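Local coordinates for protein split-soret cytochrome C (Desulfovibrio desulfuricans, PDB 1H21) that is a dimeric electron-transport cytochrome that binds two heme c groups and probably a [2Fe-2S] cluster per subunit and may take part in sulfate reduction, at residues P21-A30 with F180-D191; H148-Y156 with K165-R173. All coordinates share one frame; numbering follows the deposited sequence.

Contact 1: residues P21-A30 with F180-D191; sequences PHKLDPKECA and FKAAEIINTKID
Asn187 turns the edge of its amide to the extended backbone at Leu24 and uses both of its ends there. Its OD1 receives the N-H of Leu24 at 2.8 Å, nearly straight at 169° and on a lone pair in the carbonyl plane, while Asn187 ND2 donates a hydrogen bond to Leu24 O at 3.1 Å, a partner that lies close to the amide plane. An asparagine suits this place because one small group offers both a donor and an acceptor to a backbone whose N-H and C=O are not paired within a helix. The two bonds together fix the rotation of the amide. The side chain of Leu24 points toward the helix, where its CD1 meets Ile186 CD1 at 3.6 Å, and Met56 and Ile52 of helix 44-60 continue this apolar layer. Residues 21-25 thus run as an irregular lead-in along helix 165-192 and turn at Asp25, the N-cap, into helix 26-38, whose first turn runs roughly antiparallel to the longer helix, the segment axes at 147°. Pro26, at the first position of that turn, where no backbone N-H is needed, enters as a knob into the hole formed by Phe180, Ala183, Glu184 and Asn187. Its CB lies over a face of the Phe180 ring, a CH-pi contact 3.9 Å from the centroid, and the small methyl of Ala183 lets the proline ring come close. Phe180 carries CG anti to its own N (chi1 -177°), which brings the ring to Pro26; CD of Lys27 meets the ring edge in plane. At the other end, Ile190 CD1 packs against Pro21 CB at 3.8 Å. There Lys23, crossing Asp191 at about a right angle, closes a salt bridge from NZ to the syn lone pair of OD2 at 2.7 Å.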
loop_
_atom_site.group_PDB
_atom_site.type_symbol
_atom_site.label_atom_id
_atom_site.label_comp_id
_atom_site.label_asym_id
_atom_site.label_seq_id
_atom_site.Cartn_x
_atom_site.Cartn_y
_atom_site.Cartn_z
ATOM N N PRO A 21 -14.423 17.758 -6.267
ATOM C CA PRO A 21 -13.312 18.161 -5.396
ATOM C C PRO A 21 -13.587 19.542 -4.796
ATOM O O PRO A 21 -14.341 20.327 -5.367
ATOM C CB PRO A 21 -12.120 18.177 -6.354
ATOM C CG PRO A 21 -12.757 18.513 -7.683
ATOM C CD PRO A 21 -13.999 17.677 -7.676
ATOM N N HIS A 22 -13.051 19.798 -3.609
ATOM C CA HIS A 22 -13.230 21.080 -2.945
ATOM C C HIS A 22 -11.845 21.489 -2.472
ATOM O O HIS A 22 -11.086 20.633 -2.053
ATOM C CB HIS A 22 -14.129 20.933 -1.710
ATOM C CG HIS A 22 -15.542 20.538 -2.012
ATOM N ND1 HIS A 22 -16.498 21.439 -2.437
ATOM C CD2 HIS A 22 -16.175 19.347 -1.914
ATOM C CE1 HIS A 22 -17.652 20.819 -2.588
ATOM N NE2 HIS A 22 -17.484 19.546 -2.274
ATOM N N LYS A 23 -11.472 22.756 -2.627
ATOM C CA LYS A 23 -10.171 23.213 -2.129
ATOM C C LYS A 23 -10.084 22.961 -0.615
ATOM O O LYS A 23 -11.106 22.972 0.098
ATOM C CB LYS A 23 -9.953 24.704 -2.414
ATOM C CG LYS A 23 -9.506 24.988 -3.824
ATOM C CD LYS A 23 -8.622 26.200 -3.864
ATOM C CE LYS A 23 -7.959 26.281 -5.220
ATOM N NZ LYS A 23 -7.022 27.427 -5.269
ATOM N N LEU A 24 -8.869 22.773 -0.115
ATOM C CA LEU A 24 -8.692 22.494 1.300
ATOM C C LEU A 24 -7.767 23.501 1.968
ATOM O O LEU A 24 -7.082 24.267 1.299
ATOM C CB LEU A 24 -8.077 21.094 1.456
ATOM C CG LEU A 24 -8.728 19.894 0.754
ATOM C CD1 LEU A 24 -7.655 18.926 0.227
ATOM C CD2 LEU A 24 -9.731 19.202 1.688
ATOM N N ASP A 25 -7.737 23.476 3.295
ATOM C CA ASP A 25 -6.849 24.335 4.041
ATOM C C ASP A 25 -5.742 23.408 4.508
ATOM O O ASP A 25 -5.942 22.628 5.457
ATOM C CB ASP A 25 -7.544 24.912 5.279
ATOM C CG ASP A 25 -6.613 25.789 6.136
ATOM O OD1 ASP A 25 -5.417 25.975 5.796
ATOM O OD2 ASP A 25 -7.085 26.296 7.171
ATOM N N PRO A 26 -4.574 23.435 3.824
ATOM C CA PRO A 26 -3.439 22.582 4.196
ATOM C C PRO A 26 -3.123 22.583 5.715
ATOM O O PRO A 26 -2.960 21.502 6.318
ATOM C CB PRO A 26 -2.304 23.173 3.362
ATOM C CG PRO A 26 -2.990 23.550 2.113
ATOM C CD PRO A 26 -4.238 24.240 2.632
ATOM N N LYS A 27 -3.083 23.771 6.332
ATOM C CA LYS A 27 -2.795 23.889 7.767
ATOM C C LYS A 27 -3.837 23.112 8.575
ATOM O O LYS A 27 -3.499 22.395 9.539
ATOM C CB LYS A 27 -2.815 25.360 8.228
ATOM C CG LYS A 27 -2.053 26.364 7.346
ATOM C CD LYS A 27 -0.537 26.099 7.202
ATOM C CE LYS A 27 0.089 26.975 6.087
ATOM N NZ LYS A 27 -0.508 26.740 4.712
ATOM N N GLU A 28 -5.105 23.276 8.199
ATOM C CA GLU A 28 -6.188 22.581 8.883
ATOM C C GLU A 28 -5.975 21.063 8.702
ATOM O O GLU A 28 -6.065 20.275 9.660
ATOM C CB GLU A 28 -7.557 22.997 8.320
ATOM C CG GLU A 28 -8.731 22.427 9.141
ATOM C CD GLU A 28 -10.115 22.582 8.486
ATOM O OE1 GLU A 28 -10.225 22.853 7.254
ATOM O OE2 GLU A 28 -11.116 22.392 9.228
ATOM N N CYS A 29 -5.640 20.670 7.477
ATOM C CA CYS A 29 -5.401 19.273 7.157
ATOM C C CYS A 29 -4.273 18.636 7.949
ATOM O O CYS A 29 -4.448 17.552 8.513
ATOM C CB CYS A 29 -5.145 19.128 5.673
ATOM S SG CYS A 29 -6.667 19.294 4.798
ATOM N N ALA A 30 -3.127 19.303 7.996
ATOM C CA ALA A 30 -1.975 18.787 8.719
ATOM C C ALA A 30 -2.395 18.473 10.155
ATOM O O ALA A 30 -2.152 17.383 10.710
ATOM C CB ALA A 30 -0.851 19.843 8.703
ATOM N N PHE A 180 -0.604 17.707 4.706
ATOM C CA PHE A 180 -0.352 19.076 4.278
ATOM C C PHE A 180 0.045 19.115 2.811
ATOM O O PHE A 180 -0.549 19.839 2.006
ATOM C CB PHE A 180 0.760 19.669 5.139
ATOM C CG PHE A 180 1.061 21.108 4.843
ATOM C CD1 PHE A 180 0.451 22.124 5.572
ATOM C CD2 PHE A 180 1.940 21.453 3.819
ATOM C CE1 PHE A 180 0.711 23.478 5.271
ATOM C CE2 PHE A 180 2.201 22.796 3.514
ATOM C CZ PHE A 180 1.587 23.811 4.238
ATOM N N LYS A 181 1.038 18.314 2.451
ATOM C CA LYS A 181 1.514 18.269 1.070
ATOM C C LYS A 181 0.437 17.804 0.085
ATOM O O LYS A 181 0.282 18.366 -1.000
ATOM C CB LYS A 181 2.734 17.356 0.967
ATOM C CG LYS A 181 3.288 17.250 -0.439
ATOM C CD LYS A 181 3.644 18.625 -0.967
ATOM C CE LYS A 181 4.235 18.565 -2.364
ATOM N NZ LYS A 181 4.647 19.915 -2.822
ATOM N N ALA A 182 -0.283 16.750 0.451
ATOM C CA ALA A 182 -1.333 16.209 -0.409
ATOM C C ALA A 182 -2.391 17.277 -0.635
ATOM O O ALA A 182 -2.919 17.415 -1.751
ATOM C CB ALA A 182 -1.973 14.945 0.227
ATOM N N ALA A 183 -2.699 18.013 0.436
ATOM C CA ALA A 183 -3.689 19.081 0.382
ATOM C C ALA A 183 -3.236 20.103 -0.658
ATOM O O ALA A 183 -3.987 20.417 -1.581
ATOM C CB ALA A 183 -3.858 19.735 1.752
ATOM N N GLU A 184 -1.979 20.539 -0.582
ATOM C CA GLU A 184 -1.477 21.506 -1.554
ATOM C C GLU A 184 -1.583 20.997 -2.979
ATOM O O GLU A 184 -1.931 21.740 -3.891
ATOM C CB GLU A 184 -0.038 21.862 -1.263
ATOM C CG GLU A 184 0.166 22.532 0.076
ATOM C CD GLU A 184 1.537 23.161 0.183
ATOM O OE1 GLU A 184 2.483 22.663 -0.477
ATOM O OE2 GLU A 184 1.671 24.169 0.907
ATOM N N ILE A 185 -1.279 19.727 -3.171
ATOM C CA ILE A 185 -1.356 19.117 -4.488
ATOM C C ILE A 185 -2.812 19.113 -4.979
ATOM O O ILE A 185 -3.085 19.410 -6.152
ATOM C CB ILE A 185 -0.819 17.664 -4.439
ATOM C CG1 ILE A 185 0.668 17.681 -4.103
ATOM C CG2 ILE A 185 -1.030 16.967 -5.777
ATOM C CD1 ILE A 185 1.234 16.319 -3.776
ATOM N N ILE A 186 -3.741 18.769 -4.094
ATOM C CA ILE A 186 -5.143 18.741 -4.496
ATOM C C ILE A 186 -5.538 20.142 -4.966
ATOM O O ILE A 186 -6.061 20.305 -6.073
ATOM C CB ILE A 186 -6.076 18.269 -3.356
ATOM C CG1 ILE A 186 -5.966 16.741 -3.190
ATOM C CG2 ILE A 186 -7.530 18.696 -3.638
ATOM C CD1 ILE A 186 -6.547 16.216 -1.872
ATOM N N ASN A 187 -5.223 21.149 -4.150
ATOM C CA ASN A 187 -5.531 22.541 -4.475
ATOM C C ASN A 187 -4.972 22.889 -5.843
ATOM O O ASN A 187 -5.707 23.335 -6.732
ATOM C CB ASN A 187 -4.933 23.486 -3.437
ATOM C CG ASN A 187 -5.695 23.477 -2.137
ATOM O OD1 ASN A 187 -6.843 23.020 -2.063
ATOM N ND2 ASN A 187 -5.066 24.006 -1.090
ATOM N N THR A 188 -3.684 22.630 -6.035
ATOM C CA THR A 188 -3.059 22.930 -7.309
ATOM C C THR A 188 -3.737 22.190 -8.468
ATOM O O THR A 188 -3.877 22.744 -9.556
ATOM C CB THR A 188 -1.537 22.662 -7.224
ATOM O OG1 THR A 188 -1.014 23.408 -6.118
ATOM C CG2 THR A 188 -0.800 23.084 -8.497
ATOM N N LYS A 189 -4.203 20.967 -8.231
ATOM C CA LYS A 189 -4.881 20.193 -9.287
ATOM C C LYS A 189 -6.210 20.868 -9.683
ATOM O O LYS A 189 -6.542 21.010 -10.870
ATOM C CB LYS A 189 -5.146 18.747 -8.814
ATOM C CG LYS A 189 -5.996 17.888 -9.756
ATOM C CD LYS A 189 -5.361 17.789 -11.136
ATOM C CE LYS A 189 -6.142 16.843 -12.019
ATOM N NZ LYS A 189 -5.548 16.694 -13.364
ATOM N N ILE A 190 -6.970 21.261 -8.672
ATOM C CA ILE A 190 -8.235 21.920 -8.901
ATOM C C ILE A 190 -7.999 23.179 -9.741
ATOM O O ILE A 190 -8.793 23.468 -10.650
ATOM C CB ILE A 190 -8.938 22.298 -7.569
ATOM C CG1 ILE A 190 -9.309 21.038 -6.765
ATOM C CG2 ILE A 190 -10.187 23.090 -7.857
ATOM C CD1 ILE A 190 -10.098 21.303 -5.458
ATOM N N ASP A 191 -6.913 23.913 -9.448
ATOM C CA ASP A 191 -6.562 25.145 -10.181
ATOM C C ASP A 191 -6.069 24.925 -11.594
ATOM O O ASP A 191 -6.608 25.495 -12.546
ATOM C CB ASP A 191 -5.504 25.959 -9.435
ATOM C CG ASP A 191 -6.044 26.624 -8.175
ATOM O OD1 ASP A 191 -7.285 26.848 -8.069
ATOM O OD2 ASP A 191 -5.221 26.914 -7.267
#

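Contact 2: residues H148-Y156 with K165-R173; sequences HISVSKWCY and KQRSERCGR. Unlike the reference sequence in segment 165-173: Cys171 (reference Ala). With HEC (heme c), chain H.
Arg170 slides past Trp154 in the opposite direction, its extended chain lying over one face of the indole. Arg170 CD sits almost exactly above the middle of the six-membered ring of Trp154, 3.5 Å from its centroid, a CH-pi contact; farther out, Arg170 CZ comes over the five-membered ring at 4.5 Å from its centroid, a cation-pi contact with the two planes 37° apart. Arginine suits this place, since its methylenes can cover an aromatic face while its charged end travels on to a polar partner. That partner is Ser150: Arg170 NH2 donates to Ser150 OG at 3.0 Å with an angle of 166°, and OG lies in the guanidinium plane. CG2 of Val151 touches Arg170 NH1 at 3.4 Å and also packs on Cys171 SG, while CB of Arg167 meets Trp154 CZ3 at 3.5 Å.

A second shell holds these groups. Tyr116 hydrogen-bonds Ser150 OG, and Trp154 NE1 is bound to the backbone oxygen of Pro138, which helps to set the plane of the indole. Trp154 holds CG anti to its N, carrying the ring out to helix 165-192. The contact thus joins two successive helices, 147-158 and 165-192; the axes of the two segments approach to 11.4 Å at 136°, a gap bridged by long side chains. On another side of helix 147-158, His148 NE2 binds the heme iron at 2.0 Å; His233 of the second subunit is the other axial ligand, and Lys224 O of that subunit accepts from His148 ND1. Cys171, where the reference sequence has alanine, is an inferred ligand of the iron-sulfur cluster. The buried charge of Arg170 therefore rests on aromatic electrons and a hydroxyl close to Cys171, and could, if the inferred cluster sits there, help to offset the negative charge of its thiolates.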
loop_
_atom_site.group_PDB
_atom_site.type_symbol
_atom_site.label_atom_id
_atom_site.label_comp_id
_atom_site.label_asym_id
_atom_site.label_seq_id
_atom_site.Cartn_x
_atom_site.Cartn_y
_atom_site.Cartn_z
ATOM N N HIS A 148 9.107 0.387 6.142
ATOM C CA HIS A 148 10.229 -0.338 6.729
ATOM C C HIS A 148 11.506 0.449 6.607
ATOM O O HIS A 148 12.237 0.587 7.585
ATOM C CB HIS A 148 10.481 -1.704 6.087
ATOM C CG HIS A 148 11.776 -2.324 6.536
ATOM N ND1 HIS A 148 12.007 -2.782 7.811
ATOM C CD2 HIS A 148 12.963 -2.443 5.890
ATOM C CE1 HIS A 148 13.293 -3.139 7.900
ATOM N NE2 HIS A 148 13.923 -2.956 6.760
ATOM N N ILE A 149 11.793 0.910 5.392
ATOM C CA ILE A 149 12.994 1.687 5.115
ATOM C C ILE A 149 13.021 3.058 5.789
ATOM O O ILE A 149 14.035 3.478 6.322
ATOM C CB ILE A 149 13.187 1.858 3.611
ATOM C CG1 ILE A 149 13.334 0.479 2.976
ATOM C CG2 ILE A 149 14.447 2.663 3.327
ATOM C CD1 ILE A 149 13.672 0.517 1.541
ATOM N N SER A 150 11.904 3.758 5.726
ATOM C CA SER A 150 11.761 5.074 6.328
ATOM C C SER A 150 11.981 4.997 7.851
ATOM O O SER A 150 12.884 5.651 8.398
ATOM C CB SER A 150 10.352 5.613 6.000
ATOM O OG SER A 150 10.062 6.845 6.631
ATOM N N VAL A 151 11.182 4.176 8.529
ATOM C CA VAL A 151 11.287 4.048 9.980
ATOM C C VAL A 151 12.592 3.407 10.483
ATOM O O VAL A 151 13.306 4.008 11.282
ATOM C CB VAL A 151 10.051 3.302 10.577
ATOM C CG1 VAL A 151 10.199 3.150 12.089
ATOM C CG2 VAL A 151 8.750 4.060 10.245
ATOM N N SER A 152 12.908 2.204 10.008
ATOM C CA SER A 152 14.115 1.495 10.435
ATOM C C SER A 152 15.412 2.306 10.334
ATOM O O SER A 152 16.206 2.317 11.277
ATOM C CB SER A 152 14.236 0.163 9.688
ATOM O OG SER A 152 13.061 -0.606 9.882
ATOM N N LYS A 153 15.610 3.004 9.214
ATOM C CA LYS A 153 16.801 3.831 8.991
ATOM C C LYS A 153 16.865 4.962 10.038
ATOM O O LYS A 153 17.864 5.132 10.743
ATOM C CB LYS A 153 16.745 4.406 7.579
ATOM C CG LYS A 153 18.037 4.979 7.066
ATOM C CD LYS A 153 17.817 5.560 5.701
ATOM C CE LYS A 153 19.057 6.265 5.243
ATOM N NZ LYS A 153 18.805 6.974 3.958
ATOM N N TRP A 154 15.762 5.683 10.190
ATOM C CA TRP A 154 15.687 6.773 11.158
ATOM C C TRP A 154 15.991 6.311 12.601
ATOM O O TRP A 154 16.765 6.959 13.307
ATOM C CB TRP A 154 14.301 7.423 11.064
ATOM C CG TRP A 154 14.045 8.578 11.994
ATOM C CD1 TRP A 154 14.238 9.912 11.729
ATOM C CD2 TRP A 154 13.455 8.512 13.302
ATOM N NE1 TRP A 154 13.791 10.669 12.784
ATOM C CE2 TRP A 154 13.305 9.840 13.760
ATOM C CE3 TRP A 154 13.027 7.454 14.124
ATOM C CZ2 TRP A 154 12.742 10.144 15.010
ATOM C CZ3 TRP A 154 12.467 7.753 15.361
ATOM C CH2 TRP A 154 12.329 9.091 15.794
ATOM N N CYS A 155 15.374 5.212 13.042
ATOM C CA CYS A 155 15.605 4.677 14.390
ATOM C C CYS A 155 17.074 4.275 14.563
ATOM O O CYS A 155 17.714 4.598 15.573
ATOM C CB CYS A 155 14.694 3.467 14.670
ATOM S SG CYS A 155 12.950 3.841 15.072
ATOM N N TYR A 156 17.604 3.592 13.554
ATOM C CA TYR A 156 18.995 3.146 13.529
ATOM C C TYR A 156 19.936 4.320 13.673
ATOM O O TYR A 156 20.787 4.339 14.568
ATOM C CB TYR A 156 19.306 2.452 12.202
ATOM C CG TYR A 156 20.760 2.070 12.037
ATOM C CD1 TYR A 156 21.391 1.232 12.971
ATOM C CD2 TYR A 156 21.504 2.512 10.939
ATOM C CE1 TYR A 156 22.731 0.832 12.819
ATOM C CE2 TYR A 156 22.847 2.118 10.769
ATOM C CZ TYR A 156 23.448 1.274 11.721
ATOM O OH TYR A 156 24.742 0.839 11.564
ATOM N N LYS A 165 8.234 6.094 22.289
ATOM C CA LYS A 165 7.117 7.037 22.148
ATOM C C LYS A 165 7.485 8.059 21.087
ATOM O O LYS A 165 6.622 8.668 20.450
ATOM C CB LYS A 165 6.836 7.749 23.466
ATOM C CG LYS A 165 6.009 6.930 24.426
ATOM C CD LYS A 165 5.126 7.836 25.273
ATOM C CE LYS A 165 4.219 7.024 26.186
ATOM N NZ LYS A 165 3.132 7.864 26.765
ATOM N N GLN A 166 8.786 8.230 20.899
ATOM C CA GLN A 166 9.302 9.158 19.917
ATOM C C GLN A 166 8.982 8.768 18.503
ATOM O O GLN A 166 8.569 9.603 17.720
ATOM C CB GLN A 166 10.818 9.283 20.052
ATOM C CG GLN A 166 11.317 10.188 21.150
ATOM C CD GLN A 166 12.626 9.703 21.655
ATOM O OE1 GLN A 166 12.686 8.663 22.322
ATOM N NE2 GLN A 166 13.704 10.386 21.286
ATOM N N ARG A 167 9.175 7.502 18.157
ATOM C CA ARG A 167 8.916 7.126 16.781
ATOM C C ARG A 167 7.426 7.107 16.460
ATOM O O ARG A 167 7.030 7.331 15.309
ATOM C CB ARG A 167 9.685 5.860 16.357
ATOM C CG ARG A 167 8.985 4.563 16.549
ATOM C CD ARG A 167 8.188 4.124 15.323
ATOM N NE ARG A 167 6.956 3.489 15.788
ATOM C CZ ARG A 167 5.764 3.642 15.223
ATOM N NH1 ARG A 167 5.625 4.392 14.130
ATOM N NH2 ARG A 167 4.692 3.166 15.835
ATOM N N SER A 168 6.591 6.875 17.468
ATOM C CA SER A 168 5.160 6.908 17.236
ATOM C C SER A 168 4.748 8.391 17.156
ATOM O O SER A 168 3.776 8.735 16.493
ATOM C CB SER A 168 4.400 6.175 18.335
ATOM O OG SER A 168 4.363 6.921 19.531
ATOM N N GLU A 169 5.497 9.263 17.834
ATOM C CA GLU A 169 5.233 10.697 17.778
ATOM C C GLU A 169 5.660 11.119 16.377
ATOM O O GLU A 169 4.941 11.829 15.683
ATOM C CB GLU A 169 6.063 11.442 18.830
ATOM C CG GLU A 169 5.912 12.971 18.811
ATOM C CD GLU A 169 4.506 13.465 19.153
ATOM O OE1 GLU A 169 3.871 12.924 20.075
ATOM O OE2 GLU A 169 4.048 14.436 18.510
ATOM N N ARG A 170 6.816 10.629 15.945
ATOM C CA ARG A 170 7.344 10.926 14.618
ATOM C C ARG A 170 6.365 10.537 13.514
ATOM O O ARG A 170 6.085 11.347 12.628
ATOM C CB ARG A 170 8.665 10.189 14.374
ATOM C CG ARG A 170 9.212 10.339 12.951
ATOM C CD ARG A 170 10.048 9.135 12.583
ATOM N NE ARG A 170 10.591 9.166 11.225
ATOM C CZ ARG A 170 10.223 8.320 10.264
ATOM N NH1 ARG A 170 9.299 7.386 10.505
ATOM N NH2 ARG A 170 10.810 8.375 9.073
ATOM N N CYS A 171 5.860 9.303 13.546
ATOM C CA CYS A 171 4.939 8.878 12.499
ATOM C C CYS A 171 3.665 9.712 12.521
ATOM O O CYS A 171 3.123 10.050 11.462
ATOM C CB CYS A 171 4.692 7.350 12.504
ATOM S SG CYS A 171 6.086 6.352 11.732
ATOM N N GLY A 172 3.298 10.183 13.709
ATOM C CA GLY A 172 2.110 11.013 13.856
ATOM C C GLY A 172 2.290 12.351 13.162
ATOM O O GLY A 172 1.362 12.859 12.524
ATOM N N ARG A 173 3.488 12.922 13.270
ATOM C CA ARG A 173 3.786 14.200 12.642
ATOM C C ARG A 173 3.937 14.029 11.144
ATOM O O ARG A 173 3.508 14.893 10.377
ATOM C CB ARG A 173 5.051 14.814 13.246
ATOM C CG ARG A 173 4.938 15.023 14.764
ATOM C CD ARG A 173 6.188 15.642 15.402
ATOM N NE ARG A 173 6.096 15.637 16.870
ATOM C CZ ARG A 173 6.809 16.413 17.688
ATOM N NH1 ARG A 173 7.690 17.282 17.195
ATOM N NH2 ARG A 173 6.653 16.295 19.009
HETATM FE FE HEC H . 15.501 -4.002 6.171
HETATM C CHA HEC H . 17.029 -1.096 6.819
HETATM C CHB HEC H . 16.246 -5.131 9.351
HETATM C CHC HEC H . 13.409 -6.645 5.718
HETATM C CHD HEC H . 15.418 -3.340 2.874
HETATM N NA HEC H . 16.502 -3.255 7.700
HETATM C C1A HEC H . 16.926 -1.959 7.852
HETATM C C2A HEC H . 17.373 -1.664 9.201
HETATM C C3A HEC H . 17.295 -2.877 9.894
HETATM C C4A HEC H . 16.747 -3.859 8.942
HETATM C CMA HEC H . 17.603 -3.154 11.367
HETATM C CAA HEC H . 17.890 -0.315 9.736
HETATM C CBA HEC H . 19.405 -0.136 9.633
HETATM C CGA HEC H . 19.895 0.417 8.302
HETATM O O1A HEC H . 20.816 -0.168 7.694
HETATM O O2A HEC H . 19.387 1.471 7.882
HETATM N NB HEC H . 14.989 -5.604 7.288
HETATM C C1B HEC H . 15.417 -5.942 8.570
HETATM C C2B HEC H . 14.717 -7.139 9.083
HETATM C C3B HEC H . 13.813 -7.476 8.088
HETATM C C4B HEC H . 14.035 -6.552 6.974
HETATM C CMB HEC H . 14.965 -7.892 10.415
HETATM C CAB HEC H . 12.876 -8.522 8.132
HETATM C CBB HEC H . 11.864 -8.573 9.184
HETATM N NC HEC H . 14.531 -4.727 4.603
HETATM C C1C HEC H . 13.651 -5.804 4.607
HETATM C C2C HEC H . 13.086 -5.980 3.280
HETATM C C3C HEC H . 13.634 -5.019 2.421
HETATM C C4C HEC H . 14.555 -4.301 3.284
HETATM C CMC HEC H . 12.125 -7.131 2.904
HETATM C CAC HEC H . 13.480 -4.927 1.011
HETATM C CBC HEC H . 12.220 -4.626 0.282
HETATM N ND HEC H . 16.209 -2.588 5.110
HETATM C C1D HEC H . 16.203 -2.522 3.735
HETATM C C2D HEC H . 16.798 -1.280 3.303
HETATM C C3D HEC H . 17.159 -0.570 4.381
HETATM C C4D HEC H . 16.772 -1.401 5.515
HETATM C CMD HEC H . 16.937 -0.833 1.873
HETATM C CAD HEC H . 17.843 0.809 4.367
HETATM C CBD HEC H . 19.359 0.693 4.412
HETATM C CGD HEC H . 20.049 2.051 4.438
HETATM O O1D HEC H . 20.058 2.713 5.509
HETATM O O2D HEC H . 20.571 2.458 3.370
#

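In the fold
Helix 165-192 is common to both contacts: its first turns meet helix 147-158 in contact 2, and its later turns receive residues 21-30 in contact 1. The centres lie 25 Å apart, with nearest atoms about 6 Å from each other and not touching. The sequence of contact 2 falls wholly between the outer ends of contact 1. Their settings differ: contact 1 is partly buried packing away from the annotated redox sites, whereas contact 2 is buried and holds one heme iron ligand and one inferred cluster ligand. Near it, the side chain of Val151 is about 4 Å from that of Cys147 and that of Ser150 about 5 Å from that of Cys86, both inferred cluster ligands.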